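Local coordinates for protein glutathione S-transferase (Cupriavidus metallidurans, PDB 4MK3) that probably transfers glutathione to electrophilic substrates and binds glutathione sulfinic acid, at residues A89-A92 with D93-S96; A156-A159 with M160-L164; K214-S217 with F218-E222. All coordinates share one frame; numbering follows the deposited sequence.

Contact 1 of 3, residues A89-A92 with D93-S96; sequences AEYA and DTLS
The last turn of helix 85-94, in the thioredoxin-like N-terminal domain of the glutathione transferase fold, is where Y91 meets T94 and L95 as the chain leaves the helix. D93 N still makes an i to i-4 bond to A89 O at 3.1 Å, but the next two amides reach back only three residues. T94 N bonds to Y91 O, and L95 N to A92 O at 3.0 Å; each of these donors stands well above the plane of its carbonyl, as expected where the helix tightens at its end. Y91 O takes a second bond from T94 OG1, 2.8 Å away, which lies in the carbonyl plane on a lone pair. The T94 hydroxyl is brought there by a chi1 of 74°, which sets OG1 between its own backbone N and carbonyl carbon, and the methyl CG2 rests 3.6 Å from E90 O. Two bonds from one residue thus grip Y91 O from different directions.

The Y91 ring swings out with CG anti to the backbone N (chi1 -179°), and its outer half leans on L95. CG of L95 lies over one face, 4.2 Å above the plane and displaced toward the rim, while CD2 approaches CZ and OH of Y91, each at 3.7 Å.

Around this turn, D93 forms a salt bridge with K44 and accepts bonds from the L101 and I102 amides, tying the helix end to the chain that follows. A92 packs on V40 and L41 of helix 32-44, whereas E90 pairs with R109, T94 OG1 hydrogen-bonds with S106 OG and Y91 packs on L110, all three of the second subunit, so the turn lies between helix 32-44 and the dimer partner.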
loop_
_atom_site.group_PDB
_atom_site.type_symbol
_atom_site.label_atom_id
_atom_site.label_comp_id
_atom_site.label_asym_id
_atom_site.label_seq_id
_atom_site.Cartn_x
_atom_site.Cartn_y
_atom_site.Cartn_z
ATOM N N ALA A 89 9.899 -5.361 -2.830
ATOM C CA ALA A 89 11.093 -4.827 -2.166
ATOM C C ALA A 89 11.521 -5.674 -0.972
ATOM O O ALA A 89 12.700 -5.990 -0.812
ATOM C CB ALA A 89 10.869 -3.376 -1.752
ATOM N N GLU A 90 10.561 -6.034 -0.121
ATOM C CA GLU A 90 10.831 -6.866 1.053
ATOM C C GLU A 90 11.410 -8.224 0.677
ATOM O O GLU A 90 12.348 -8.718 1.296
ATOM C CB GLU A 90 9.541 -7.016 1.870
ATOM C CG GLU A 90 9.588 -8.009 3.019
ATOM C CD GLU A 90 8.231 -8.212 3.669
ATOM O OE1 GLU A 90 7.190 -8.121 2.960
ATOM O OE2 GLU A 90 8.205 -8.473 4.889
ATOM N N TYR A 91 10.835 -8.838 -0.343
ATOM C CA TYR A 91 11.319 -10.123 -0.785
ATOM C C TYR A 91 12.716 -10.011 -1.409
ATOM O O TYR A 91 13.598 -10.815 -1.106
ATOM C CB TYR A 91 10.336 -10.721 -1.769
ATOM C CG TYR A 91 10.763 -12.081 -2.260
ATOM C CD1 TYR A 91 10.967 -13.129 -1.374
ATOM C CD2 TYR A 91 10.982 -12.305 -3.600
ATOM C CE1 TYR A 91 11.361 -14.370 -1.815
ATOM C CE2 TYR A 91 11.378 -13.547 -4.056
ATOM C CZ TYR A 91 11.565 -14.564 -3.155
ATOM O OH TYR A 91 11.963 -15.804 -3.600
ATOM N N ALA A 92 12.925 -9.010 -2.262
ATOM C CA ALA A 92 14.230 -8.833 -2.894
ATOM C C ALA A 92 15.348 -8.656 -1.860
ATOM O O ALA A 92 16.458 -9.136 -2.038
ATOM C CB ALA A 92 14.205 -7.658 -3.845
ATOM N N ASP A 93 15.055 -7.942 -0.774
ATOM C CA ASP A 93 16.054 -7.754 0.266
ATOM C C ASP A 93 16.560 -9.068 0.867
ATOM O O ASP A 93 17.676 -9.134 1.371
ATOM C CB ASP A 93 15.518 -6.839 1.379
ATOM C CG ASP A 93 16.625 -6.253 2.225
ATOM O OD1 ASP A 93 17.683 -5.871 1.671
ATOM O OD2 ASP A 93 16.461 -6.188 3.465
ATOM N N THR A 94 15.743 -10.121 0.818
ATOM C CA THR A 94 16.156 -11.413 1.374
ATOM C C THR A 94 16.957 -12.251 0.388
ATOM O O THR A 94 17.522 -13.285 0.756
ATOM C CB THR A 94 14.981 -12.301 1.807
ATOM O OG1 THR A 94 14.317 -12.843 0.654
ATOM C CG2 THR A 94 14.007 -11.541 2.674
ATOM N N LEU A 95 17.010 -11.829 -0.871
ATOM C CA LEU A 95 17.576 -12.698 -1.906
ATOM C C LEU A 95 19.108 -12.672 -1.996
ATOM O O LEU A 95 19.716 -13.528 -2.638
ATOM C CB LEU A 95 16.985 -12.342 -3.270
ATOM C CG LEU A 95 15.506 -12.673 -3.470
ATOM C CD1 LEU A 95 15.084 -12.254 -4.864
ATOM C CD2 LEU A 95 15.220 -14.157 -3.257
ATOM N N SER A 96 19.717 -11.681 -1.354
ATOM C CA SER A 96 21.164 -11.567 -1.327
ATOM C C SER A 96 21.604 -10.937 -0.008
ATOM O O SER A 96 20.873 -10.128 0.560
ATOM C CB SER A 96 21.642 -10.682 -2.473
ATOM O OG SER A 96 23.056 -10.661 -2.510
#

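Contact 2 of 3, residues A156-A159 with M160-L164; sequences ALTA and MSTGL
M160 packs against the preceding turn of helix 143-164, its CB lying 3.6 Å from both A156 O and L157 O. CG comes closer, 3.2 Å from A156 O, the same oxygen that accepts the M160 amide. With chi1 at -71° CG sits beside the backbone N, and from there the chain runs extended, carrying SD to 4.0 Å from A156 O and 4.4 Å from CD2 of L157. CE ends the chain beyond the close partners of this turn, and the side chain as a whole enters the helix bundle of the C-terminal domain, touching L118 and L122 of helix 106-134 and V182 of helix 177-192.

The backbone is regular: S161 N, T162 N and G163 N bond to L157 O, T158 O and A159 O in turn. On the outer side the T158 and T162 side chains run alongside each other in the same direction, T158 CG2 being 4.2 Å from T162 OG1. T162 OG1 adds a bond of 3.0 Å to T158 O, meeting it from above the carbonyl plane, 39° out of it, so this oxygen has two donors from one residue. T158 OG1 repeats the reach one turn earlier, bonding to D154 O, and S161 OG goes instead to N204 OD1.

The chemistry therefore divides around the helix: leucine and methionine give apolar surface to the bundle, while the exposed threonines turn their hydroxyls back to the helix's own carbonyls, and A156 and A159 offer short side chains where L68 and P67 of the second subunit pack.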
loop_
_atom_site.group_PDB
_atom_site.type_symbol
_atom_site.label_atom_id
_atom_site.label_comp_id
_atom_site.label_asym_id
_atom_site.label_seq_id
_atom_site.Cartn_x
_atom_site.Cartn_y
_atom_site.Cartn_z
ATOM N N ALA A 156 2.894 15.475 3.453
ATOM C CA ALA A 156 3.868 14.385 3.463
ATOM C C ALA A 156 5.283 14.939 3.356
ATOM O O ALA A 156 6.196 14.428 4.006
ATOM C CB ALA A 156 3.589 13.415 2.338
ATOM N N LEU A 157 5.476 15.947 2.510
ATOM C CA LEU A 157 6.783 16.596 2.389
ATOM C C LEU A 157 7.225 17.191 3.708
ATOM O O LEU A 157 8.373 17.031 4.095
ATOM C CB LEU A 157 6.795 17.653 1.296
ATOM C CG LEU A 157 6.691 17.108 -0.125
ATOM C CD1 LEU A 157 6.263 18.222 -1.050
ATOM C CD2 LEU A 157 8.029 16.499 -0.537
ATOM N N THR A 158 6.330 17.893 4.389
ATOM C CA THR A 158 6.672 18.479 5.677
ATOM C C THR A 158 7.052 17.372 6.658
ATOM O O THR A 158 8.012 17.513 7.414
ATOM C CB THR A 158 5.503 19.245 6.217
ATOM O OG1 THR A 158 5.252 20.360 5.355
ATOM C CG2 THR A 158 5.789 19.780 7.612
ATOM N N ALA A 159 6.308 16.280 6.661
ATOM C CA ALA A 159 6.624 15.173 7.561
ATOM C C ALA A 159 7.965 14.546 7.222
ATOM O O ALA A 159 8.720 14.152 8.115
ATOM C CB ALA A 159 5.518 14.113 7.539
ATOM N N MET A 160 8.275 14.422 5.939
ATOM C CA MET A 160 9.565 13.855 5.555
ATOM C C MET A 160 10.679 14.769 6.070
ATOM O O MET A 160 11.696 14.283 6.569
ATOM C CB MET A 160 9.693 13.727 4.047
ATOM C CG MET A 160 8.829 12.644 3.430
ATOM S SD MET A 160 8.930 12.738 1.629
ATOM C CE MET A 160 8.016 11.282 1.153
ATOM N N SER A 161 10.513 16.077 5.914
ATOM C CA SER A 161 11.542 16.996 6.361
ATOM C C SER A 161 11.662 16.947 7.902
ATOM O O SER A 161 12.774 16.918 8.445
ATOM C CB SER A 161 11.234 18.414 5.869
ATOM O OG SER A 161 12.173 19.368 6.352
ATOM N N THR A 162 10.535 16.912 8.599
ATOM C CA THR A 162 10.538 16.835 10.068
ATOM C C THR A 162 11.200 15.531 10.541
ATOM O O THR A 162 12.019 15.532 11.473
ATOM C CB THR A 162 9.114 16.964 10.596
ATOM O OG1 THR A 162 8.647 18.287 10.293
ATOM C CG2 THR A 162 9.076 16.780 12.131
ATOM N N GLY A 163 10.884 14.437 9.858
ATOM C CA GLY A 163 11.400 13.121 10.224
ATOM C C GLY A 163 12.879 12.957 9.965
ATOM O O GLY A 163 13.589 12.345 10.768
ATOM N N LEU A 164 13.358 13.457 8.837
ATOM C CA LEU A 164 14.776 13.368 8.501
ATOM C C LEU A 164 15.571 14.249 9.455
ATOM O O LEU A 164 16.676 13.891 9.867
ATOM C CB LEU A 164 15.019 13.777 7.054
ATOM C CG LEU A 164 16.459 13.862 6.593
ATOM C CD1 LEU A 164 17.146 12.474 6.668
ATOM C CD2 LEU A 164 16.563 14.403 5.176
#

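Contact 3 of 3, residues K214-S217 with F218-E222; sequences KRQS and FIDTE
R215, at the N-cap position with an extended psi of 142°, turns the chain into the short helix 216-219, and its carbonyl oxygen receives I219 N at 3.0 Å in a nearly straight bond; a weak bond from F218 N reaches the same oxygen. D220 N follows to Q216 O. One residue on, T221 OG1 donates to S217 O at 2.8 Å, in the carbonyl plane and on a lone pair, while CG2 of T221 lies 3.3 Å from that oxygen.

This helix closes the C-terminal end of the glutathione transferase chain against helix 32-44 of the N-terminal domain: S217, F218 and T221 touch V39, the R215 guanidinium and S217 OG both meet E43, and R35 reaches T221 OG1 and F218 O. A valine in place of T221 would probably leave S217 O without its hydroxyl donor and R35 NE without this acceptor.

On the exposed side Q216, bent at chi2 (65°), turns NE2 back toward the D220 carboxylate, which it meets through weak bonds to OD1 at 3.2 Å and OD2 at 3.3 Å; the amide and carboxylate planes are 41° apart. I219 lays CD1 3.4 Å from K214 O.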
loop_
_atom_site.group_PDB
_atom_site.type_symbol
_atom_site.label_atom_id
_atom_site.label_comp_id
_atom_site.label_asym_id
_atom_site.label_seq_id
_atom_site.Cartn_x
_atom_site.Cartn_y
_atom_site.Cartn_z
ATOM N N LYS A 214 23.375 10.597 -6.558
ATOM C CA LYS A 214 24.713 10.201 -6.967
ATOM C C LYS A 214 24.960 8.702 -6.843
ATOM O O LYS A 214 25.993 8.205 -7.305
ATOM C CB LYS A 214 25.746 10.954 -6.145
ATOM C CG LYS A 214 25.830 12.411 -6.479
ATOM C CD LYS A 214 26.771 13.112 -5.507
ATOM C CE LYS A 214 26.868 14.592 -5.785
ATOM N NZ LYS A 214 27.808 15.230 -4.827
ATOM N N ARG A 215 24.029 7.974 -6.225
ATOM C CA ARG A 215 24.177 6.525 -6.128
ATOM C C ARG A 215 23.944 5.908 -7.497
ATOM O O ARG A 215 23.079 6.344 -8.246
ATOM C CB ARG A 215 23.194 5.936 -5.118
ATOM C CG ARG A 215 23.480 6.384 -3.671
ATOM C CD ARG A 215 22.587 5.670 -2.693
ATOM N NE ARG A 215 22.958 4.277 -2.504
ATOM C CZ ARG A 215 23.804 3.829 -1.584
ATOM N NH1 ARG A 215 24.404 4.688 -0.746
ATOM N NH2 ARG A 215 24.055 2.530 -1.485
ATOM N N GLN A 216 24.725 4.881 -7.794
ATOM C CA GLN A 216 24.651 4.206 -9.088
ATOM C C GLN A 216 23.218 3.734 -9.390
ATOM O O GLN A 216 22.746 3.825 -10.535
ATOM C CB GLN A 216 25.600 3.014 -9.122
ATOM C CG GLN A 216 25.804 2.493 -10.541
ATOM C CD GLN A 216 26.502 3.509 -11.403
ATOM O OE1 GLN A 216 27.578 4.008 -11.046
ATOM N NE2 GLN A 216 25.899 3.855 -12.533
ATOM N N SER A 217 22.538 3.210 -8.387
ATOM C CA SER A 217 21.190 2.704 -8.570
ATOM C C SER A 217 20.212 3.780 -9.040
ATOM O O SER A 217 19.296 3.503 -9.812
ATOM C CB SER A 217 20.715 2.085 -7.267
ATOM O OG SER A 217 20.726 3.092 -6.255
ATOM N N PHE A 218 20.369 4.998 -8.542
ATOM C CA PHE A 218 19.562 6.115 -9.006
ATOM C C PHE A 218 19.986 6.588 -10.393
ATOM O O PHE A 218 19.143 6.820 -11.267
ATOM C CB PHE A 218 19.571 7.260 -7.974
ATOM C CG PHE A 218 18.551 7.063 -6.871
ATOM C CD1 PHE A 218 18.788 6.181 -5.846
ATOM C CD2 PHE A 218 17.341 7.721 -6.919
ATOM C CE1 PHE A 218 17.834 5.979 -4.849
ATOM C CE2 PHE A 218 16.374 7.519 -5.936
ATOM C CZ PHE A 218 16.631 6.633 -4.911
ATOM N N ILE A 219 21.296 6.735 -10.609
ATOM C CA ILE A 219 21.824 7.151 -11.909
ATOM C C ILE A 219 21.283 6.266 -13.043
ATOM O O ILE A 219 20.951 6.745 -14.111
ATOM C CB ILE A 219 23.363 7.070 -11.882
ATOM C CG1 ILE A 219 23.939 8.178 -10.990
ATOM C CG2 ILE A 219 23.945 7.150 -13.283
ATOM C CD1 ILE A 219 25.400 7.982 -10.662
ATOM N N ASP A 220 21.219 4.963 -12.792
ATOM C CA ASP A 220 20.831 4.019 -13.818
ATOM C C ASP A 220 19.320 3.915 -14.034
ATOM O O ASP A 220 18.897 3.261 -14.964
ATOM C CB ASP A 220 21.376 2.617 -13.489
ATOM C CG ASP A 220 22.878 2.499 -13.689
ATOM O OD1 ASP A 220 23.427 3.254 -14.503
ATOM O OD2 ASP A 220 23.481 1.610 -13.044
ATOM N N THR A 221 18.522 4.522 -13.168
ATOM C CA THR A 221 17.058 4.391 -13.206
ATOM C C THR A 221 16.312 5.717 -13.355
ATOM O O THR A 221 15.130 5.802 -13.021
ATOM C CB THR A 221 16.518 3.680 -11.947
ATOM O OG1 THR A 221 16.874 4.431 -10.785
ATOM C CG2 THR A 221 17.072 2.257 -11.834
ATOM N N GLU A 222 16.973 6.764 -13.832
ATOM C CA GLU A 222 16.289 8.051 -13.992
ATOM C C GLU A 222 15.142 7.944 -15.006
ATOM O O GLU A 222 15.272 7.244 -16.037
ATOM C CB GLU A 222 17.288 9.121 -14.438
ATOM C CG GLU A 222 18.299 9.417 -13.360
ATOM C CD GLU A 222 19.416 10.338 -13.788
ATOM O OE1 GLU A 222 20.324 10.559 -12.957
ATOM O OE2 GLU A 222 19.402 10.837 -14.931
#

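Overall arrangement
The three contacts follow one another along the chain without overlap. Contact 1 ends helix 85-94 in the N-terminal domain; contacts 2 and 3 belong to the C-terminal domain, on helix 143-164 and the short helix 216-219. None touches another. The centres of contact 1 and contact 3 are about 19 Å apart, those of contact 2 and contact 3 about 23 Å, and those of contact 1 and contact 2 about 26 Å. Helix 32-44 of the N-terminal domain has both contact 1 and contact 3 among its neighbours, the latter from the C-terminal domain. Contacts 1 and 2 both meet the second subunit, placing the dimer interface on both domains, whereas contact 3 lies at the seam between domains within one chain.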